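Local coordinates for carboxymuconolactone decarboxylase family protein (Thermotoga maritima, PDB 1VKE) that belongs to the AhpD-like carboxymuconolactone decarboxylase family and may act as a peroxiredoxin-type oxidoreductase in the antioxidative response, at residues E[78-81]-E[82-86]; E[115-118]-E[119-123]. All blocks are in the same frame, centred on the assembly; numbering follows the deposited sequence.

Contact 1 of 2, residues E[78-81]-E[82-86]; sequences HLVR and CVQEG
The guanidinium of Arg-81, in the conformer described (a second is modelled), meets Gln-84 OE1 and Glu-85 OE2 at its edge, close to its own plane. NH1 and NH2 grip one carboxylate oxygen end-on, a salt bridge of 3.0 Å from Arg-81 NH2 to Glu-85 OE2, with the longer second bond, 3.3 Å, running from Arg-81 NH1 to the same OE2. That oxygen is met on its anti side, and the carboxylate stands almost perpendicular to the guanidinium, 87° between planes. NH1 also donates to the amide, 3.2 Å from Gln-84 OE1. Bends at chi2 (-72°) and chi3 (-58°) curl the arginine round toward the C-terminal end of the helix, where both acceptors stand. Val-80 runs alongside Gln-84, with Val-80 CG1 3.8 Å from Gln-84 CD. Gln-84 NE2 is taken by the backbone oxygen of Ile-131, while Arg-81 NE makes a salt bridge to Glu-59 of helix 55-68. Past the last turn, Gly-86, with positive phi, is the C' residue of a Schellman motif that ends helix 72-84. Two carboxylates and an amide oxygen thus hold all three guanidinium nitrogens, fixing the group's rotation in this conformer, and its positive charge would probably balance part of the negative charge of Glu-59 and Glu-85.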
loop_
_atom_site.group_PDB
_atom_site.type_symbol
_atom_site.label_atom_id
_atom_site.label_comp_id
_atom_site.label_asym_id
_atom_site.label_seq_id
_atom_site.Cartn_x
_atom_site.Cartn_y
_atom_site.Cartn_z
ATOM N N HIS E 78 10.501 -4.087 -15.516
ATOM C CA HIS E 78 10.053 -3.098 -16.539
ATOM C C HIS E 78 11.170 -2.192 -17.046
ATOM O O HIS E 78 11.126 -1.744 -18.198
ATOM C CB HIS E 78 8.861 -2.325 -16.014
ATOM C CG HIS E 78 7.657 -3.182 -15.893
ATOM N ND1 HIS E 78 6.980 -3.694 -16.987
ATOM C CD2 HIS E 78 7.005 -3.644 -14.800
ATOM C CE1 HIS E 78 5.989 -4.452 -16.556
ATOM N NE2 HIS E 78 5.959 -4.410 -15.233
ATOM N N LEU E 79 12.168 -1.909 -16.218
ATOM C CA LEU E 79 13.326 -1.156 -16.699
ATOM C C LEU E 79 14.024 -1.943 -17.777
ATOM O O LEU E 79 14.432 -1.391 -18.813
ATOM C CB LEU E 79 14.344 -0.850 -15.578
ATOM C CG LEU E 79 14.037 0.370 -14.712
ATOM C CD1 LEU E 79 14.979 0.439 -13.495
ATOM C CD2 LEU E 79 14.094 1.679 -15.530
ATOM N N VAL E 80 14.243 -3.237 -17.557
ATOM C CA VAL E 80 14.882 -4.037 -18.637
ATOM C C VAL E 80 14.084 -3.904 -19.945
ATOM O O VAL E 80 14.638 -3.671 -21.022
ATOM C CB VAL E 80 15.045 -5.528 -18.235
ATOM C CG1 VAL E 80 15.553 -6.368 -19.362
ATOM C CG2 VAL E 80 15.957 -5.631 -17.038
ATOM N N ARG E 81 12.764 -4.094 -19.842
ATOM C CA ARG E 81 11.934 -4.093 -21.045
ATOM C C ARG E 81 11.952 -2.710 -21.688
ATOM O O ARG E 81 11.998 -2.589 -22.932
ATOM C CB ARG E 81 10.498 -4.423 -20.654
ATOM C CG ARG E 81 10.293 -5.835 -20.197
ATOM C CD ARG E 81 10.386 -6.837 -21.330
ATOM N NE ARG E 81 9.389 -6.502 -22.368
ATOM C CZ ARG E 81 9.666 -6.139 -23.625
ATOM N NH1 ARG E 81 10.910 -6.112 -24.074
ATOM N NH2 ARG E 81 8.669 -5.842 -24.446
ATOM N N CYS E 82 11.904 -1.641 -20.875
ATOM C CA CYS E 82 11.960 -0.265 -21.440
ATOM C C CYS E 82 13.272 -0.053 -22.226
ATOM O O CYS E 82 13.292 0.486 -23.338
ATOM C CB CYS E 82 11.881 0.787 -20.359
ATOM S SG CYS E 82 10.194 0.947 -19.631
ATOM N N VAL E 83 14.364 -0.457 -21.628
ATOM C CA VAL E 83 15.670 -0.359 -22.322
ATOM C C VAL E 83 15.697 -1.176 -23.616
ATOM O O VAL E 83 16.102 -0.682 -24.704
ATOM C CB VAL E 83 16.824 -0.782 -21.367
ATOM C CG1 VAL E 83 18.150 -0.974 -22.088
ATOM C CG2 VAL E 83 16.957 0.258 -20.250
ATOM N N GLN E 84 15.221 -2.414 -23.528
ATOM C CA GLN E 84 15.147 -3.299 -24.713
ATOM C C GLN E 84 14.327 -2.692 -25.848
ATOM O O GLN E 84 14.655 -2.866 -27.012
ATOM C CB GLN E 84 14.568 -4.671 -24.352
ATOM C CG GLN E 84 15.498 -5.530 -23.478
ATOM C CD GLN E 84 14.894 -6.875 -23.078
ATOM O OE1 GLN E 84 13.687 -6.979 -22.859
ATOM N NE2 GLN E 84 15.740 -7.910 -22.997
ATOM N N GLU E 85 13.265 -1.989 -25.491
ATOM C CA GLU E 85 12.364 -1.368 -26.448
ATOM C C GLU E 85 12.793 0.042 -26.851
ATOM O O GLU E 85 12.043 0.753 -27.531
ATOM C CB GLU E 85 10.943 -1.351 -25.897
ATOM C CG GLU E 85 10.316 -2.708 -25.701
ATOM C CD GLU E 85 10.121 -3.495 -26.998
ATOM O OE1 GLU E 85 10.067 -2.892 -28.101
ATOM O OE2 GLU E 85 10.005 -4.728 -26.882
ATOM N N GLY E 86 14.004 0.439 -26.464
ATOM C CA GLY E 86 14.616 1.657 -26.998
ATOM C C GLY E 86 14.213 2.927 -26.269
ATOM O O GLY E 86 14.402 4.020 -26.790
#

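Contact 2 of 2, residues E[115-118]-E[119-123]; sequences VGFL and EELRE
Phe-117 and Leu-121 meet one helical turn apart: Leu-121 CG sits over one face of the ring, displaced toward its rim, and the CD1 methyl of Leu-121 comes to 3.8 Å from Phe-117 CE2. With CG anti to the backbone N (chi1 -169°), the phenyl swings back beside its own carbonyl carbon, where the leucine can cover it. Glu-120 OE1 approaches the ring obliquely, 3.8 Å from Phe-117 CD1, but this carboxylate finds its polar partners at the N-terminal end of the model: OE1 accepts from the backbone N of Glu-14, and OE2 takes a weak bond from that of Tyr-15. Underneath, the main chain is regularly satisfied, each of the four carbonyls from Val-115 to Leu-118 accepting from the amide four residues on. Glu-119 N to Val-115 O is 2.9 Å, and so is Arg-122 N to Leu-118 O. On another side of the helix, Leu-118 and Arg-122 run alongside each other, Leu-118 CD1 reaching 4.0 Å from Arg-122 NE. All three guanidinium nitrogens have acceptors: NE pairs with Asp-89, NH1 with Glu-125, and NH2 with the carbonyl of Ala-87. Losing the Phe-117 ring to an alanine here is likely to leave a gap beside Leu-121, whose CG and CD1 would be left without the face they cover. The arrangement is that of an amphipathic helix in an all-helical AhpD-like fold, its apolar side packed on helices 72-84, 89-103 and 15-28.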
loop_
_atom_site.group_PDB
_atom_site.type_symbol
_atom_site.label_atom_id
_atom_site.label_comp_id
_atom_site.label_asym_id
_atom_site.label_seq_id
_atom_site.Cartn_x
_atom_site.Cartn_y
_atom_site.Cartn_z
ATOM N N VAL E 115 17.386 3.998 -10.471
ATOM C CA VAL E 115 18.403 4.750 -11.211
ATOM C C VAL E 115 19.705 3.977 -11.238
ATOM O O VAL E 115 20.358 3.891 -12.294
ATOM C CB VAL E 115 18.557 6.180 -10.659
ATOM C CG1 VAL E 115 19.812 6.840 -11.242
ATOM C CG2 VAL E 115 17.315 6.981 -11.069
ATOM N N GLY E 116 20.035 3.342 -10.139
ATOM C CA GLY E 116 21.217 2.487 -10.047
ATOM C C GLY E 116 21.196 1.309 -11.003
ATOM O O GLY E 116 22.189 1.006 -11.695
ATOM N N PHE E 117 20.037 0.676 -11.091
ATOM C CA PHE E 117 19.849 -0.430 -11.978
ATOM C C PHE E 117 19.901 0.010 -13.425
ATOM O O PHE E 117 20.534 -0.644 -14.248
ATOM C CB PHE E 117 18.534 -1.114 -11.689
ATOM C CG PHE E 117 18.385 -2.416 -12.377
ATOM C CD1 PHE E 117 19.252 -3.467 -12.104
ATOM C CD2 PHE E 117 17.413 -2.599 -13.327
ATOM C CE1 PHE E 117 19.128 -4.688 -12.764
ATOM C CE2 PHE E 117 17.268 -3.825 -13.979
ATOM C CZ PHE E 117 18.120 -4.865 -13.697
ATOM N N LEU E 118 19.271 1.133 -13.738
ATOM C CA LEU E 118 19.334 1.675 -15.101
ATOM C C LEU E 118 20.795 1.935 -15.492
ATOM O O LEU E 118 21.221 1.624 -16.619
ATOM C CB LEU E 118 18.518 2.939 -15.196
ATOM C CG LEU E 118 18.498 3.667 -16.539
ATOM C CD1 LEU E 118 17.961 2.771 -17.627
ATOM C CD2 LEU E 118 17.696 4.944 -16.443
ATOM N N GLU E 119 21.576 2.457 -14.554
ATOM C CA GLU E 119 23.016 2.702 -14.838
ATOM C C GLU E 119 23.728 1.411 -15.165
ATOM O O GLU E 119 24.581 1.382 -16.102
ATOM C CB GLU E 119 23.656 3.470 -13.700
ATOM C CG GLU E 119 23.223 4.917 -13.805
ATOM C CD GLU E 119 23.640 5.794 -12.640
ATOM O OE1 GLU E 119 24.286 5.287 -11.703
ATOM O OE2 GLU E 119 23.297 7.008 -12.685
ATOM N N GLU E 120 23.408 0.342 -14.438
ATOM C CA GLU E 120 23.983 -0.974 -14.724
ATOM C C GLU E 120 23.623 -1.455 -16.137
ATOM O O GLU E 120 24.495 -1.954 -16.877
ATOM C CB GLU E 120 23.507 -1.999 -13.689
ATOM C CG GLU E 120 24.176 -3.355 -13.802
ATOM C CD GLU E 120 23.652 -4.356 -12.762
ATOM O OE1 GLU E 120 23.050 -3.905 -11.733
ATOM O OE2 GLU E 120 23.842 -5.581 -12.987
ATOM N N LEU E 121 22.358 -1.279 -16.530
ATOM C CA LEU E 121 21.921 -1.664 -17.875
ATOM C C LEU E 121 22.647 -0.837 -18.958
ATOM O O LEU E 121 23.038 -1.373 -19.982
ATOM C CB LEU E 121 20.410 -1.473 -18.038
ATOM C CG LEU E 121 19.564 -2.341 -17.094
ATOM C CD1 LEU E 121 18.098 -1.998 -17.229
ATOM C CD2 LEU E 121 19.802 -3.808 -17.348
ATOM N N ARG E 122 22.785 0.459 -18.731
ATOM C CA ARG E 122 23.497 1.337 -19.704
ATOM C C ARG E 122 24.968 0.944 -19.839
ATOM O O ARG E 122 25.529 1.015 -20.937
ATOM C CB ARG E 122 23.352 2.820 -19.367
ATOM C CG ARG E 122 21.904 3.363 -19.514
ATOM C CD ARG E 122 21.273 3.115 -20.862
ATOM N NE ARG E 122 19.954 3.743 -20.930
ATOM C CZ ARG E 122 19.026 3.470 -21.835
ATOM N NH1 ARG E 122 19.245 2.587 -22.786
ATOM N NH2 ARG E 122 17.864 4.107 -21.763
ATOM N N GLU E 123 25.571 0.494 -18.734
ATOM C CA GLU E 123 26.963 0.023 -18.782
ATOM C C GLU E 123 27.071 -1.300 -19.596
ATOM O O GLU E 123 27.977 -1.440 -20.422
ATOM C CB GLU E 123 27.514 -0.076 -17.360
ATOM C CG GLU E 123 28.924 -0.640 -17.212
ATOM C CD GLU E 123 30.018 0.363 -17.561
ATOM O OE1 GLU E 123 29.691 1.568 -17.814
ATOM O OE2 GLU E 123 31.224 -0.051 -17.581
#

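Overall arrangement
Contact 1 and contact 2 belong to helices 72-84 and 108-127, whose side chains pack directly against each other, with the two centres about 11 Å apart. Val-80 CG2 lies 3.8 Å from Phe-117 CE2, and Leu-79 CD1 is 3.9 Å from Phe-117 CD2. Farther along, Val-83 CG2 meets Leu-118 CD1 at 3.8 Å, and Val-83 CG1 packs against Arg-122 NH1. In contact 1, Glu-59 is shared by His-78 ND1 and Arg-81, while His-78 NE2 bonds an unidentified molecule, probably from the crystallisation liquor, though such molecules often mark pockets. With the Cys-71 to Cys-74 disulfide by the N-terminal end of helix 72-84, Glu-59 and His-78 are consistent with an AhpD-type CXXC redox site, which contact 1 would border.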